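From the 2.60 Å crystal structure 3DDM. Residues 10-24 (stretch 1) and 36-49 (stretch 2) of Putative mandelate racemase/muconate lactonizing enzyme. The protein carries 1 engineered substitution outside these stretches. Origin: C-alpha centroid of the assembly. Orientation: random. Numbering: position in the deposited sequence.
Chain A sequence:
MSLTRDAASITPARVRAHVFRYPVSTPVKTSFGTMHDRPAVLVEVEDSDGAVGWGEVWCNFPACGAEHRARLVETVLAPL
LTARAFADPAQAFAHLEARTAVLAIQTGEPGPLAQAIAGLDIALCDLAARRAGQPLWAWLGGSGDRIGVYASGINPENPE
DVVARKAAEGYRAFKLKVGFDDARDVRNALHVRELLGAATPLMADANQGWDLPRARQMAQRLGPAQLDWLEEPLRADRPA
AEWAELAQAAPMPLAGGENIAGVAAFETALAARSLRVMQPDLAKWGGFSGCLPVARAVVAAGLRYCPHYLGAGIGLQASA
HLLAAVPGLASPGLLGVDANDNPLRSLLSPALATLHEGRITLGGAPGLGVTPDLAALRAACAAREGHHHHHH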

# COMPACT_ATOMS: atom_id res chain seq x y z
N ILE A 10 -21.64 -20.24 -4.03
CA ILE A 10 -21.20 -19.28 -5.04
C ILE A 10 -20.08 -19.89 -5.88
O ILE A 10 -19.15 -20.48 -5.34
CB ILE A 10 -20.61 -18.00 -4.40
CG1 ILE A 10 -21.46 -17.56 -3.21
CG2 ILE A 10 -20.53 -16.90 -5.45
CD1 ILE A 10 -22.85 -17.14 -3.58
N THR A 11 -20.17 -19.76 -7.20
CA THR A 11 -19.14 -20.29 -8.07
C THR A 11 -18.79 -19.28 -9.15
O THR A 11 -19.22 -19.40 -10.29
CB THR A 11 -19.59 -21.61 -8.75
OG1 THR A 11 -20.02 -22.54 -7.75
CG2 THR A 11 -18.42 -22.22 -9.53
N PRO A 12 -17.98 -18.26 -8.79
CA PRO A 12 -17.56 -17.20 -9.72
C PRO A 12 -17.04 -17.81 -11.01
O PRO A 12 -16.39 -18.85 -10.98
CB PRO A 12 -16.47 -16.48 -8.93
CG PRO A 12 -16.90 -16.67 -7.52
CD PRO A 12 -17.30 -18.11 -7.49
N ALA A 13 -17.32 -17.15 -12.13
CA ALA A 13 -16.88 -17.65 -13.43
C ALA A 13 -16.15 -16.58 -14.23
O ALA A 13 -15.18 -16.87 -14.94
CB ALA A 13 -18.06 -18.16 -14.21
N ARG A 14 -16.64 -15.35 -14.14
CA ARG A 14 -16.05 -14.23 -14.85
C ARG A 14 -16.08 -13.04 -13.91
O ARG A 14 -17.09 -12.80 -13.26
CB ARG A 14 -16.84 -13.94 -16.13
CG ARG A 14 -16.41 -12.70 -16.89
CD ARG A 14 -17.15 -12.59 -18.23
NE ARG A 14 -17.65 -11.23 -18.49
CZ ARG A 14 -18.65 -10.65 -17.83
NH1 ARG A 14 -19.28 -11.29 -16.85
NH2 ARG A 14 -19.01 -9.41 -18.13
N VAL A 15 -14.97 -12.31 -13.84
CA VAL A 15 -14.88 -11.15 -12.96
C VAL A 15 -14.26 -9.98 -13.71
O VAL A 15 -13.08 -10.02 -14.07
CB VAL A 15 -14.01 -11.46 -11.72
CG1 VAL A 15 -13.93 -10.24 -10.83
CG2 VAL A 15 -14.58 -12.64 -10.97
N ARG A 16 -15.04 -8.93 -13.95
CA ARG A 16 -14.52 -7.77 -14.68
C ARG A 16 -14.59 -6.48 -13.88
O ARG A 16 -15.47 -6.30 -13.04
CB ARG A 16 -15.27 -7.59 -16.00
CG ARG A 16 -15.33 -8.86 -16.83
CD ARG A 16 -15.84 -8.61 -18.25
NE ARG A 16 -14.88 -7.84 -19.05
CZ ARG A 16 -14.92 -7.73 -20.38
NH1 ARG A 16 -15.88 -8.34 -21.07
NH2 ARG A 16 -14.00 -7.00 -21.01
N ALA A 17 -13.64 -5.60 -14.15
CA ALA A 17 -13.57 -4.31 -13.47
C ALA A 17 -13.66 -3.21 -14.52
O ALA A 17 -13.02 -3.29 -15.56
CB ALA A 17 -12.28 -4.18 -12.70
N HIS A 18 -14.47 -2.19 -14.25
CA HIS A 18 -14.62 -1.08 -15.19
C HIS A 18 -14.25 0.20 -14.49
O HIS A 18 -14.72 0.47 -13.38
CB HIS A 18 -16.05 -0.99 -15.69
CG HIS A 18 -16.61 -2.30 -16.15
ND1 HIS A 18 -17.36 -3.11 -15.32
CD2 HIS A 18 -16.47 -2.97 -17.31
CE1 HIS A 18 -17.66 -4.23 -15.96
NE2 HIS A 18 -17.12 -4.17 -17.16
N VAL A 19 -13.42 1.00 -15.14
CA VAL A 19 -12.99 2.27 -14.57
C VAL A 19 -13.69 3.43 -15.26
O VAL A 19 -13.92 3.40 -16.46
CB VAL A 19 -11.47 2.46 -14.70
CG1 VAL A 19 -11.05 3.75 -14.01
CG2 VAL A 19 -10.74 1.26 -14.11
N PHE A 20 -14.02 4.45 -14.48
CA PHE A 20 -14.68 5.64 -14.98
C PHE A 20 -14.05 6.86 -14.35
O PHE A 20 -13.66 6.83 -13.18
CB PHE A 20 -16.17 5.63 -14.65
CG PHE A 20 -16.92 4.53 -15.31
CD1 PHE A 20 -17.10 3.31 -14.67
CD2 PHE A 20 -17.39 4.68 -16.61
CE1 PHE A 20 -17.76 2.26 -15.31
CE2 PHE A 20 -18.04 3.64 -17.25
CZ PHE A 20 -18.23 2.42 -16.60
N ARG A 21 -13.93 7.92 -15.13
CA ARG A 21 -13.36 9.16 -14.63
C ARG A 21 -14.19 10.29 -15.20
O ARG A 21 -14.12 10.59 -16.39
CB ARG A 21 -11.89 9.30 -15.05
CG ARG A 21 -11.07 8.04 -14.80
CD ARG A 21 -9.57 8.31 -14.75
NE ARG A 21 -9.23 9.04 -13.54
CZ ARG A 21 -8.38 8.62 -12.61
NH1 ARG A 21 -7.75 7.46 -12.73
NH2 ARG A 21 -8.19 9.36 -11.53
N TYR A 22 -15.01 10.88 -14.34
CA TYR A 22 -15.87 11.98 -14.75
C TYR A 22 -15.11 13.28 -14.58
O TYR A 22 -14.75 13.66 -13.46
CB TYR A 22 -17.13 12.03 -13.89
CG TYR A 22 -18.12 13.01 -14.44
CD1 TYR A 22 -18.99 12.64 -15.47
CD2 TYR A 22 -18.17 14.32 -13.97
CE1 TYR A 22 -19.88 13.56 -16.02
CE2 TYR A 22 -19.05 15.25 -14.51
CZ TYR A 22 -19.90 14.86 -15.54
OH TYR A 22 -20.78 15.77 -16.06
N PRO A 23 -14.85 14.00 -15.69
CA PRO A 23 -14.13 15.27 -15.63
C PRO A 23 -14.97 16.38 -15.02
O PRO A 23 -16.10 16.62 -15.44
CB PRO A 23 -13.77 15.53 -17.10
CG PRO A 23 -14.92 14.93 -17.83
CD PRO A 23 -15.17 13.63 -17.08
N VAL A 24 -14.41 17.04 -14.02
CA VAL A 24 -15.11 18.11 -13.32
C VAL A 24 -14.57 19.48 -13.75
O VAL A 24 -15.33 20.38 -14.09
CB VAL A 24 -14.95 17.95 -11.80
CG1 VAL A 24 -13.48 17.95 -11.46
CG2 VAL A 24 -15.66 19.08 -11.07
N HIS A 36 -9.68 17.21 -10.00
CA HIS A 36 -9.53 17.24 -11.46
C HIS A 36 -10.65 16.43 -12.11
O HIS A 36 -11.21 16.83 -13.13
CB HIS A 36 -8.18 16.64 -11.86
CG HIS A 36 -7.02 17.17 -11.08
ND1 HIS A 36 -6.96 17.10 -9.70
CD2 HIS A 36 -5.87 17.75 -11.48
CE1 HIS A 36 -5.81 17.62 -9.29
NE2 HIS A 36 -5.13 18.02 -10.35
N ASP A 37 -10.95 15.28 -11.52
CA ASP A 37 -12.00 14.40 -12.00
C ASP A 37 -12.36 13.38 -10.92
O ASP A 37 -11.52 13.01 -10.10
CB ASP A 37 -11.56 13.68 -13.27
CG ASP A 37 -10.33 12.82 -13.06
OD1 ASP A 37 -9.23 13.39 -12.88
OD2 ASP A 37 -10.47 11.57 -13.05
N ARG A 38 -13.61 12.95 -10.92
CA ARG A 38 -14.11 11.97 -9.96
C ARG A 38 -13.93 10.58 -10.56
O ARG A 38 -14.50 10.28 -11.60
CB ARG A 38 -15.58 12.24 -9.67
CG ARG A 38 -15.88 13.70 -9.34
CD ARG A 38 -16.34 13.89 -7.91
NE ARG A 38 -15.34 13.44 -6.95
CZ ARG A 38 -15.62 13.06 -5.71
NH1 ARG A 38 -16.87 13.07 -5.27
NH2 ARG A 38 -14.65 12.66 -4.90
N PRO A 39 -13.12 9.73 -9.92
CA PRO A 39 -12.87 8.37 -10.41
C PRO A 39 -13.82 7.34 -9.81
O PRO A 39 -14.51 7.62 -8.85
CB PRO A 39 -11.44 8.12 -9.98
CG PRO A 39 -11.43 8.74 -8.62
CD PRO A 39 -12.21 10.05 -8.80
N ALA A 40 -13.84 6.15 -10.39
CA ALA A 40 -14.69 5.08 -9.89
C ALA A 40 -14.29 3.73 -10.50
O ALA A 40 -13.82 3.66 -11.64
CB ALA A 40 -16.14 5.37 -10.21
N VAL A 41 -14.43 2.66 -9.73
CA VAL A 41 -14.13 1.32 -10.22
C VAL A 41 -15.28 0.43 -9.81
O VAL A 41 -15.48 0.15 -8.63
CB VAL A 41 -12.82 0.76 -9.62
CG1 VAL A 41 -12.59 -0.65 -10.13
CG2 VAL A 41 -11.65 1.62 -10.02
N LEU A 42 -16.07 0.01 -10.80
CA LEU A 42 -17.20 -0.87 -10.54
C LEU A 42 -16.80 -2.29 -10.92
O LEU A 42 -16.10 -2.50 -11.91
CB LEU A 42 -18.42 -0.42 -11.36
CG LEU A 42 -18.88 1.04 -11.18
CD1 LEU A 42 -20.12 1.30 -12.03
CD2 LEU A 42 -19.17 1.33 -9.71
N VAL A 43 -17.22 -3.26 -10.12
CA VAL A 43 -16.88 -4.64 -10.42
C VAL A 43 -18.13 -5.48 -10.56
O VAL A 43 -19.12 -5.26 -9.85
CB VAL A 43 -15.96 -5.26 -9.34
CG1 VAL A 43 -14.56 -4.67 -9.46
CG2 VAL A 43 -16.52 -4.96 -7.96
N GLU A 44 -18.09 -6.42 -11.49
CA GLU A 44 -19.23 -7.31 -11.72
C GLU A 44 -18.75 -8.74 -11.71
O GLU A 44 -17.87 -9.11 -12.48
CB GLU A 44 -19.91 -7.01 -13.05
CG GLU A 44 -19.03 -7.18 -14.28
CD GLU A 44 -19.83 -7.11 -15.58
OE1 GLU A 44 -20.83 -7.83 -15.71
OE2 GLU A 44 -19.44 -6.33 -16.48
N VAL A 45 -19.30 -9.54 -10.81
CA VAL A 45 -18.94 -10.95 -10.73
C VAL A 45 -20.05 -11.79 -11.33
O VAL A 45 -21.19 -11.75 -10.86
CB VAL A 45 -18.74 -11.40 -9.29
CG1 VAL A 45 -18.46 -12.91 -9.27
CG2 VAL A 45 -17.59 -10.63 -8.65
N GLU A 46 -19.73 -12.55 -12.37
CA GLU A 46 -20.72 -13.41 -13.00
C GLU A 46 -20.66 -14.83 -12.43
O GLU A 46 -19.59 -15.43 -12.34
CB GLU A 46 -20.55 -13.48 -14.51
CG GLU A 46 -21.76 -14.12 -15.18
CD GLU A 46 -21.56 -14.33 -16.66
OE1 GLU A 46 -21.12 -13.38 -17.35
OE2 GLU A 46 -21.86 -15.45 -17.15
N ASP A 47 -21.83 -15.33 -12.07
CA ASP A 47 -22.02 -16.65 -11.50
C ASP A 47 -21.82 -17.74 -12.55
O ASP A 47 -21.75 -17.47 -13.75
CB ASP A 47 -23.45 -16.73 -10.97
CG ASP A 47 -23.64 -17.80 -9.95
OD1 ASP A 47 -24.76 -17.89 -9.41
OD2 ASP A 47 -22.67 -18.55 -9.69
N SER A 48 -21.74 -18.98 -12.09
CA SER A 48 -21.58 -20.13 -12.98
C SER A 48 -22.93 -20.39 -13.66
O SER A 48 -23.00 -21.09 -14.67
CB SER A 48 -21.17 -21.36 -12.18
OG SER A 48 -22.13 -21.66 -11.19
N ASP A 49 -24.00 -19.82 -13.10
CA ASP A 49 -25.34 -19.97 -13.67
C ASP A 49 -25.69 -18.74 -14.53
O ASP A 49 -26.79 -18.65 -15.07
CB ASP A 49 -26.39 -20.12 -12.57
CG ASP A 49 -26.19 -21.38 -11.72
OD1 ASP A 49 -25.55 -22.34 -12.20
OD2 ASP A 49 -26.70 -21.40 -10.57

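Two antiparallel strands, 14-23 and 37-46, pair along their full length and bury 1256 Å² between the stretches. On one face, a row of small and beta-branched side chains forms an apolar seam. Ala17 CB lies 4.0 Å from Val43 CG1, Val19 CG2 lies 4.2 Å from Val41 CG2, and Val15 CG2 meets Val45 CG1 at 4.2 Å. Valine suits these sites: branching at CB favours extended backbone and puts methyl groups beside the neighbouring strand. Val45 CG1 also receives Pro12 CB at 4.1 Å, extending the seam beyond the strand.

On the other face, one pair sets large against small: the buried Phe20 sits across from Ala40, its CB 4.4 Å from Ala40 CB, while its ring runs diagonally to Leu42, with CE1 4.2 Å from Leu42 CD1.

Between the faces, the backbone supplies the regular bonds. Reciprocal hydrogen bonds join His18 and Leu42, with His18 N to Leu42 O and Leu42 N to His18 O both 2.9 Å. The same pattern links Arg16 with Glu44 and Tyr22 with Arg38. Pro39, which lacks an amide hydrogen, occupies a non-hydrogen-bonded position and so costs the ladder nothing; its CA still approaches Phe20 O at 3.3 Å in a CA-H...O contact.

Charge gathers toward both ends. Arg14 extends with chi1 and chi2 both t, so that its guanidinium reaches two acids: NH1 forms a salt bridge with Glu46 OE1 at 2.8 Å, and NH2 a longer one, its hydrogen bond weak, with Glu44 OE1 at 3.4 Å. At the far end, Arg21 NE makes a nearly linear hydrogen bond, part of a salt bridge, to Asp37 OD2 at 2.9 Å. The Arg21 guanidinium meets this acid at its edge and lays one face over Pro39, with Arg21 NH2 3.8 Å from Pro39 CB.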